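Glutathione S-Transferase (Caenorhabditis elegans, PDB 1YQ1) probably catalyses the conjugation of glutathione to electrophilic substrates, releasing a halide from organic halides, as a sigma-class glutathione transferase. Local coordinates at residues 85-96 / 150-161. Numbering follows the deposited sequence.
Sequences EEAWVDAVHDLF and LIGSDITFADLV
In the all-helical domain of the glutathione transferase fold, the turn that starts helix 157-171 packs against helix 83-109, with Val89 between Ile151, Thr156, Phe157 and Ala158. The turn fits the family's Gly-x-x-x-Ser/Thr-x-Ala-Asp pattern. From the helix's first turn, Asp159 reaches back: OD1 accepts Leu150 N at 2.9 Å with its syn lone pair, while OD2 takes a weak bond from Thr156 N, the N-cap residue. The two helix segments run nearly parallel, 14° apart, with axes 9.1 Å from each other. Val89 divides its methyls: CG1, anti to the backbone N (chi1 173°), lies over one face of the Phe157 ring, 3.8 Å from its centroid, and also meets Ala158 CB; CG2 turns to Ile151 and Thr156. His93 CD2 comes to the edge of the same ring, 3.6 Å from Phe157 CE1. Farther along, Val161 CG1 sits over the Phe96 face, 3.5 Å from the ring centroid. An alanine in place of Phe96 would probably strip Val161 CG1 of this aromatic cover and open a gap beside it. At the other end, Glu85 OE1 accepts Lys81 N, and a water probably links it to Asp154 O. Leu69 of helix 65-76 touches His93, Phe157 and Val161, Tyr134 of helix 121-144 meets Phe96, and Trp88 of helix 83-109 reaches Phe60 of the second subunit.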
ATOM      1  N   GLU A  85      -4.319   1.684 -16.910  1.00 47.82           N
ATOM      2  CA  GLU A  85      -5.423   1.040 -16.208  1.00 46.11           C
ATOM      3  C   GLU A  85      -4.886   0.345 -14.953  1.00 43.92           C
ATOM      4  O   GLU A  85      -5.452   0.457 -13.865  1.00 42.79           O
ATOM      5  CB  GLU A  85      -6.114   0.036 -17.125  1.00 48.79           C
ATOM      6  CG  GLU A  85      -7.617  -0.020 -16.891  1.00 53.54           C
ATOM      7  CD  GLU A  85      -8.352  -0.933 -17.855  1.00 55.80           C
ATOM      8  OE1 GLU A  85      -8.350  -2.180 -17.652  1.00 55.69           O
ATOM      9  OE2 GLU A  85      -8.931  -0.381 -18.818  1.00 55.58           O
ATOM     10  N   GLU A  86      -3.774  -0.359 -15.112  1.00 41.65           N
ATOM     11  CA  GLU A  86      -3.129  -1.032 -14.002  1.00 40.65           C
ATOM     12  C   GLU A  86      -2.813  -0.053 -12.874  1.00 41.59           C
ATOM     13  O   GLU A  86      -3.063  -0.331 -11.701  1.00 42.18           O
ATOM     14  CB  GLU A  86      -1.830  -1.651 -14.472  1.00 39.82           C
ATOM     15  CG  GLU A  86      -1.985  -2.942 -15.188  1.00 40.00           C
ATOM     16  CD  GLU A  86      -0.649  -3.506 -15.573  1.00 41.00           C
ATOM     17  OE1 GLU A  86      -0.051  -4.222 -14.736  1.00 40.35           O
ATOM     18  OE2 GLU A  86      -0.194  -3.216 -16.700  1.00 40.52           O
ATOM     19  N   ALA A  87      -2.235   1.085 -13.240  1.00 42.17           N
ATOM     20  CA  ALA A  87      -1.868   2.115 -12.280  1.00 41.58           C
ATOM     21  C   ALA A  87      -3.083   2.551 -11.491  1.00 41.54           C
ATOM     22  O   ALA A  87      -2.977   2.927 -10.328  1.00 41.54           O
ATOM     23  CB  ALA A  87      -1.269   3.306 -13.002  1.00 42.85           C
ATOM     24  N   TRP A  88      -4.250   2.507 -12.119  1.00 41.47           N
ATOM     25  CA  TRP A  88      -5.444   2.907 -11.408  1.00 41.70           C
ATOM     26  C   TRP A  88      -5.898   1.820 -10.474  1.00 40.64           C
ATOM     27  O   TRP A  88      -6.377   2.105  -9.379  1.00 39.39           O
ATOM     28  CB  TRP A  88      -6.545   3.307 -12.380  1.00 44.48           C
ATOM     29  CG  TRP A  88      -6.486   4.772 -12.642  1.00 44.86           C
ATOM     30  CD1 TRP A  88      -5.604   5.425 -13.451  1.00 44.13           C
ATOM     31  CD2 TRP A  88      -7.242   5.783 -11.973  1.00 44.99           C
ATOM     32  NE1 TRP A  88      -5.755   6.781 -13.318  1.00 44.73           N
ATOM     33  CE2 TRP A  88      -6.754   7.030 -12.415  1.00 45.51           C
ATOM     34  CE3 TRP A  88      -8.278   5.754 -11.033  1.00 45.67           C
ATOM     35  CZ2 TRP A  88      -7.267   8.241 -11.952  1.00 47.48           C
ATOM     36  CZ3 TRP A  88      -8.789   6.957 -10.567  1.00 47.94           C
ATOM     37  CH2 TRP A  88      -8.280   8.187 -11.026  1.00 49.41           C
ATOM     38  N   VAL A  89      -5.744   0.570 -10.899  1.00 40.19           N
ATOM     39  CA  VAL A  89      -6.100  -0.549 -10.037  1.00 39.98           C
ATOM     40  C   VAL A  89      -5.213  -0.418  -8.792  1.00 39.74           C
ATOM     41  O   VAL A  89      -5.692  -0.544  -7.665  1.00 38.76           O
ATOM     42  CB  VAL A  89      -5.835  -1.915 -10.721  1.00 40.21           C
ATOM     43  CG1 VAL A  89      -6.046  -3.051  -9.731  1.00 40.37           C
ATOM     44  CG2 VAL A  89      -6.775  -2.095 -11.898  1.00 39.07           C
ATOM     45  N   ASP A  90      -3.923  -0.145  -9.012  1.00 39.61           N
ATOM     46  CA  ASP A  90      -2.970   0.029  -7.924  1.00 38.90           C
ATOM     47  C   ASP A  90      -3.416   1.154  -7.019  1.00 39.37           C
ATOM     48  O   ASP A  90      -3.295   1.072  -5.799  1.00 39.80           O
ATOM     49  CB  ASP A  90      -1.586   0.366  -8.458  1.00 39.45           C
ATOM     50  CG  ASP A  90      -0.883  -0.830  -9.035  1.00 41.58           C
ATOM     51  OD1 ASP A  90      -1.156  -1.946  -8.562  1.00 41.53           O
ATOM     52  OD2 ASP A  90      -0.042  -0.659  -9.945  1.00 44.80           O
ATOM     53  N   ALA A  91      -3.934   2.208  -7.630  1.00 40.04           N
ATOM     54  CA  ALA A  91      -4.394   3.369  -6.885  1.00 40.42           C
ATOM     55  C   ALA A  91      -5.647   3.078  -6.094  1.00 39.55           C
ATOM     56  O   ALA A  91      -5.747   3.461  -4.945  1.00 39.42           O
ATOM     57  CB  ALA A  91      -4.645   4.525  -7.832  1.00 42.76           C
ATOM     58  N   VAL A  92      -6.612   2.410  -6.707  1.00 39.58           N
ATOM     59  CA  VAL A  92      -7.840   2.113  -5.994  1.00 41.22           C
ATOM     60  C   VAL A  92      -7.468   1.186  -4.843  1.00 41.58           C
ATOM     61  O   VAL A  92      -8.051   1.270  -3.767  1.00 42.57           O
ATOM     62  CB  VAL A  92      -8.906   1.472  -6.941  1.00 41.69           C
ATOM     63  CG1 VAL A  92      -8.419   0.153  -7.427  1.00 45.11           C
ATOM     64  CG2 VAL A  92     -10.255   1.326  -6.241  1.00 38.51           C
ATOM     65  N   HIS A  93      -6.471   0.328  -5.055  1.00 42.17           N
ATOM     66  CA  HIS A  93      -6.023  -0.582  -3.994  1.00 42.76           C
ATOM     67  C   HIS A  93      -5.442   0.191  -2.800  1.00 41.43           C
ATOM     68  O   HIS A  93      -5.761  -0.095  -1.647  1.00 40.78           O
ATOM     69  CB  HIS A  93      -4.981  -1.572  -4.524  1.00 42.95           C
ATOM     70  CG  HIS A  93      -4.499  -2.545  -3.491  1.00 44.67           C
ATOM     71  ND1 HIS A  93      -3.446  -2.275  -2.644  1.00 45.41           N
ATOM     72  CD2 HIS A  93      -4.949  -3.777  -3.149  1.00 43.78           C
ATOM     73  CE1 HIS A  93      -3.265  -3.298  -1.828  1.00 44.37           C
ATOM     74  NE2 HIS A  93      -4.165  -4.222  -2.112  1.00 43.85           N
ATOM     75  N   ASP A  94      -4.585   1.160  -3.087  1.00 40.16           N
ATOM     76  CA  ASP A  94      -3.995   1.995  -2.054  1.00 40.91           C
ATOM     77  C   ASP A  94      -5.101   2.698  -1.267  1.00 39.92           C
ATOM     78  O   ASP A  94      -5.034   2.831  -0.052  1.00 40.07           O
ATOM     79  CB  ASP A  94      -3.092   3.055  -2.691  1.00 44.12           C
ATOM     80  CG  ASP A  94      -1.715   2.521  -3.064  1.00 47.44           C
ATOM     81  OD1 ASP A  94      -1.556   1.279  -3.199  1.00 49.26           O
ATOM     82  OD2 ASP A  94      -0.796   3.361  -3.231  1.00 47.38           O
ATOM     83  N   LEU A  95      -6.120   3.158  -1.974  1.00 40.72           N
ATOM     84  CA  LEU A  95      -7.233   3.860  -1.342  1.00 40.25           C
ATOM     85  C   LEU A  95      -7.894   2.942  -0.323  1.00 40.23           C
ATOM     86  O   LEU A  95      -8.097   3.311   0.834  1.00 39.32           O
ATOM     87  CB  LEU A  95      -8.260   4.287  -2.399  1.00 36.69           C
ATOM     88  CG  LEU A  95      -9.420   5.072  -1.799  1.00 33.68           C
ATOM     89  CD1 LEU A  95      -8.932   6.434  -1.397  1.00 29.27           C
ATOM     90  CD2 LEU A  95     -10.564   5.152  -2.786  1.00 31.30           C
ATOM     91  N   PHE A  96      -8.239   1.745  -0.779  1.00 40.47           N
ATOM     92  CA  PHE A  96      -8.858   0.737   0.065  1.00 42.27           C
ATOM     93  C   PHE A  96      -8.034   0.593   1.340  1.00 43.08           C
ATOM     94  O   PHE A  96      -8.567   0.580   2.455  1.00 44.21           O
ATOM     95  CB  PHE A  96      -8.890  -0.596  -0.690  1.00 41.41           C
ATOM     96  CG  PHE A  96      -8.823  -1.806   0.196  1.00 40.05           C
ATOM     97  CD1 PHE A  96      -9.916  -2.198   0.948  1.00 39.57           C
ATOM     98  CD2 PHE A  96      -7.658  -2.567   0.261  1.00 40.30           C
ATOM     99  CE1 PHE A  96      -9.846  -3.338   1.752  1.00 40.33           C
ATOM    100  CE2 PHE A  96      -7.585  -3.698   1.057  1.00 36.43           C
ATOM    101  CZ  PHE A  96      -8.676  -4.084   1.799  1.00 38.05           C
ATOM    102  N   LEU A 150     -15.012  -1.494 -10.943  1.00 52.38           N
ATOM    103  CA  LEU A 150     -14.306  -0.264 -10.595  1.00 50.14           C
ATOM    104  C   LEU A 150     -13.522   0.380 -11.742  1.00 48.47           C
ATOM    105  O   LEU A 150     -13.713   1.561 -12.043  1.00 49.23           O
ATOM    106  CB  LEU A 150     -13.376  -0.528  -9.413  1.00 48.36           C
ATOM    107  CG  LEU A 150     -14.132  -0.633  -8.104  1.00 46.16           C
ATOM    108  CD1 LEU A 150     -13.303  -1.399  -7.098  1.00 47.98           C
ATOM    109  CD2 LEU A 150     -14.477   0.772  -7.624  1.00 45.54           C
ATOM    110  N   ILE A 151     -12.618  -0.371 -12.358  1.00 44.48           N
ATOM    111  CA  ILE A 151     -11.857   0.167 -13.459  1.00 42.58           C
ATOM    112  C   ILE A 151     -11.569  -0.932 -14.467  1.00 43.59           C
ATOM    113  O   ILE A 151     -11.479  -2.111 -14.110  1.00 42.57           O
ATOM    114  CB  ILE A 151     -10.531   0.840 -12.988  1.00 41.42           C
ATOM    115  CG1 ILE A 151      -9.455  -0.203 -12.745  1.00 42.53           C
ATOM    116  CG2 ILE A 151     -10.768   1.671 -11.743  1.00 40.33           C
ATOM    117  CD1 ILE A 151      -8.756  -0.642 -14.010  1.00 42.89           C
ATOM    118  N   GLY A 152     -11.439  -0.531 -15.729  1.00 44.48           N
ATOM    119  CA  GLY A 152     -11.175  -1.476 -16.797  1.00 44.94           C
ATOM    120  C   GLY A 152     -12.440  -2.031 -17.431  1.00 45.57           C
ATOM    121  O   GLY A 152     -13.556  -1.808 -16.937  1.00 44.48           O
ATOM    122  N   SER A 153     -12.261  -2.750 -18.538  1.00 46.14           N
ATOM    123  CA  SER A 153     -13.372  -3.365 -19.262  1.00 46.23           C
ATOM    124  C   SER A 153     -13.900  -4.592 -18.521  1.00 46.88           C
ATOM    125  O   SER A 153     -14.986  -5.083 -18.821  1.00 47.21           O
ATOM    126  CB  SER A 153     -12.909  -3.813 -20.639  1.00 45.37           C
ATOM    127  OG  SER A 153     -12.153  -5.005 -20.523  1.00 44.44           O
ATOM    128  N   ASP A 154     -13.119  -5.099 -17.570  1.00 47.81           N
ATOM    129  CA  ASP A 154     -13.518  -6.277 -16.803  1.00 47.89           C
ATOM    130  C   ASP A 154     -13.131  -6.184 -15.321  1.00 47.78           C
ATOM    131  O   ASP A 154     -12.778  -5.113 -14.808  1.00 47.35           O
ATOM    132  CB  ASP A 154     -12.898  -7.531 -17.436  1.00 48.15           C
ATOM    133  CG  ASP A 154     -13.526  -8.827 -16.927  1.00 47.97           C
ATOM    134  OD1 ASP A 154     -14.549  -8.759 -16.200  1.00 47.06           O
ATOM    135  OD2 ASP A 154     -12.996  -9.914 -17.267  1.00 45.42           O
ATOM    136  N   ILE A 155     -13.221  -7.323 -14.643  1.00 47.32           N
ATOM    137  CA  ILE A 155     -12.899  -7.445 -13.227  1.00 46.09           C
ATOM    138  C   ILE A 155     -11.404  -7.207 -13.042  1.00 46.35           C
ATOM    139  O   ILE A 155     -10.624  -7.371 -13.984  1.00 47.03           O
ATOM    140  CB  ILE A 155     -13.271  -8.859 -12.715  1.00 45.51           C
ATOM    141  CG1 ILE A 155     -13.383  -8.857 -11.195  1.00 45.23           C
ATOM    142  CG2 ILE A 155     -12.239  -9.886 -13.188  1.00 40.97           C
ATOM    143  CD1 ILE A 155     -13.932 -10.154 -10.641  1.00 43.96           C
ATOM    144  N   THR A 156     -11.017  -6.810 -11.834  1.00 44.82           N
ATOM    145  CA  THR A 156      -9.619  -6.544 -11.495  1.00 43.09           C
ATOM    146  C   THR A 156      -9.411  -6.955 -10.047  1.00 42.40           C
ATOM    147  O   THR A 156     -10.376  -7.011  -9.272  1.00 43.23           O
ATOM    148  CB  THR A 156      -9.286  -5.042 -11.614  1.00 42.50           C
ATOM    149  OG1 THR A 156     -10.490  -4.304 -11.838  1.00 42.78           O
ATOM    150  CG2 THR A 156      -8.339  -4.789 -12.757  1.00 42.58           C
ATOM    151  N   PHE A 157      -8.169  -7.239  -9.665  1.00 40.23           N
ATOM    152  CA  PHE A 157      -7.917  -7.637  -8.282  1.00 38.92           C
ATOM    153  C   PHE A 157      -8.321  -6.517  -7.333  1.00 39.10           C
ATOM    154  O   PHE A 157      -8.447  -6.739  -6.135  1.00 39.12           O
ATOM    155  CB  PHE A 157      -6.443  -8.044  -8.066  1.00 36.30           C
ATOM    156  CG  PHE A 157      -5.487  -6.896  -7.872  1.00 32.18           C
ATOM    157  CD1 PHE A 157      -5.473  -6.172  -6.691  1.00 28.97           C
ATOM    158  CD2 PHE A 157      -4.552  -6.582  -8.856  1.00 32.86           C
ATOM    159  CE1 PHE A 157      -4.544  -5.157  -6.484  1.00 28.08           C
ATOM    160  CE2 PHE A 157      -3.616  -5.568  -8.660  1.00 31.10           C
ATOM    161  CZ  PHE A 157      -3.616  -4.856  -7.466  1.00 29.31           C
ATOM    162  N   ALA A 158      -8.539  -5.321  -7.882  1.00 38.67           N
ATOM    163  CA  ALA A 158      -8.954  -4.175  -7.079  1.00 37.32           C
ATOM    164  C   ALA A 158     -10.367  -4.400  -6.576  1.00 37.83           C
ATOM    165  O   ALA A 158     -10.668  -4.104  -5.425  1.00 38.38           O
ATOM    166  CB  ALA A 158      -8.910  -2.919  -7.900  1.00 34.35           C
ATOM    167  N   ASP A 159     -11.232  -4.923  -7.448  1.00 37.50           N
ATOM    168  CA  ASP A 159     -12.624  -5.185  -7.089  1.00 37.07           C
ATOM    169  C   ASP A 159     -12.656  -6.217  -5.981  1.00 37.88           C
ATOM    170  O   ASP A 159     -13.377  -6.068  -4.991  1.00 36.75           O
ATOM    171  CB  ASP A 159     -13.416  -5.725  -8.288  1.00 36.04           C
ATOM    172  CG  ASP A 159     -13.557  -4.712  -9.414  1.00 36.26           C
ATOM    173  OD1 ASP A 159     -14.188  -3.650  -9.206  1.00 33.80           O
ATOM    174  OD2 ASP A 159     -13.034  -4.992 -10.514  1.00 36.26           O
ATOM    175  N   LEU A 160     -11.871  -7.273  -6.158  1.00 38.95           N
ATOM    176  CA  LEU A 160     -11.813  -8.336  -5.174  1.00 38.78           C
ATOM    177  C   LEU A 160     -11.627  -7.690  -3.812  1.00 39.39           C
ATOM    178  O   LEU A 160     -12.427  -7.892  -2.895  1.00 42.21           O
ATOM    179  CB  LEU A 160     -10.652  -9.277  -5.504  1.00 38.37           C
ATOM    180  CG  LEU A 160     -10.945 -10.586  -6.269  1.00 38.93           C
ATOM    181  CD1 LEU A 160     -12.011 -10.380  -7.312  1.00 38.34           C
ATOM    182  CD2 LEU A 160      -9.662 -11.109  -6.911  1.00 36.25           C
ATOM    183  N   VAL A 161     -10.591  -6.869  -3.706  1.00 37.62           N
ATOM    184  CA  VAL A 161     -10.259  -6.175  -2.470  1.00 35.08           C
ATOM    185  C   VAL A 161     -11.388  -5.296  -1.933  1.00 35.71           C
ATOM    186  O   VAL A 161     -11.656  -5.284  -0.736  1.00 37.02           O
ATOM    187  CB  VAL A 161      -8.964  -5.324  -2.675  1.00 32.67           C
ATOM    188  CG1 VAL A 161      -9.185  -3.901  -2.287  1.00 29.67           C
ATOM    189  CG2 VAL A 161      -7.822  -5.918  -1.886  1.00 30.48           C
TER
HETATM  190  O   HOH W   1     -10.170  -4.296 -16.168  1.00 50.59           O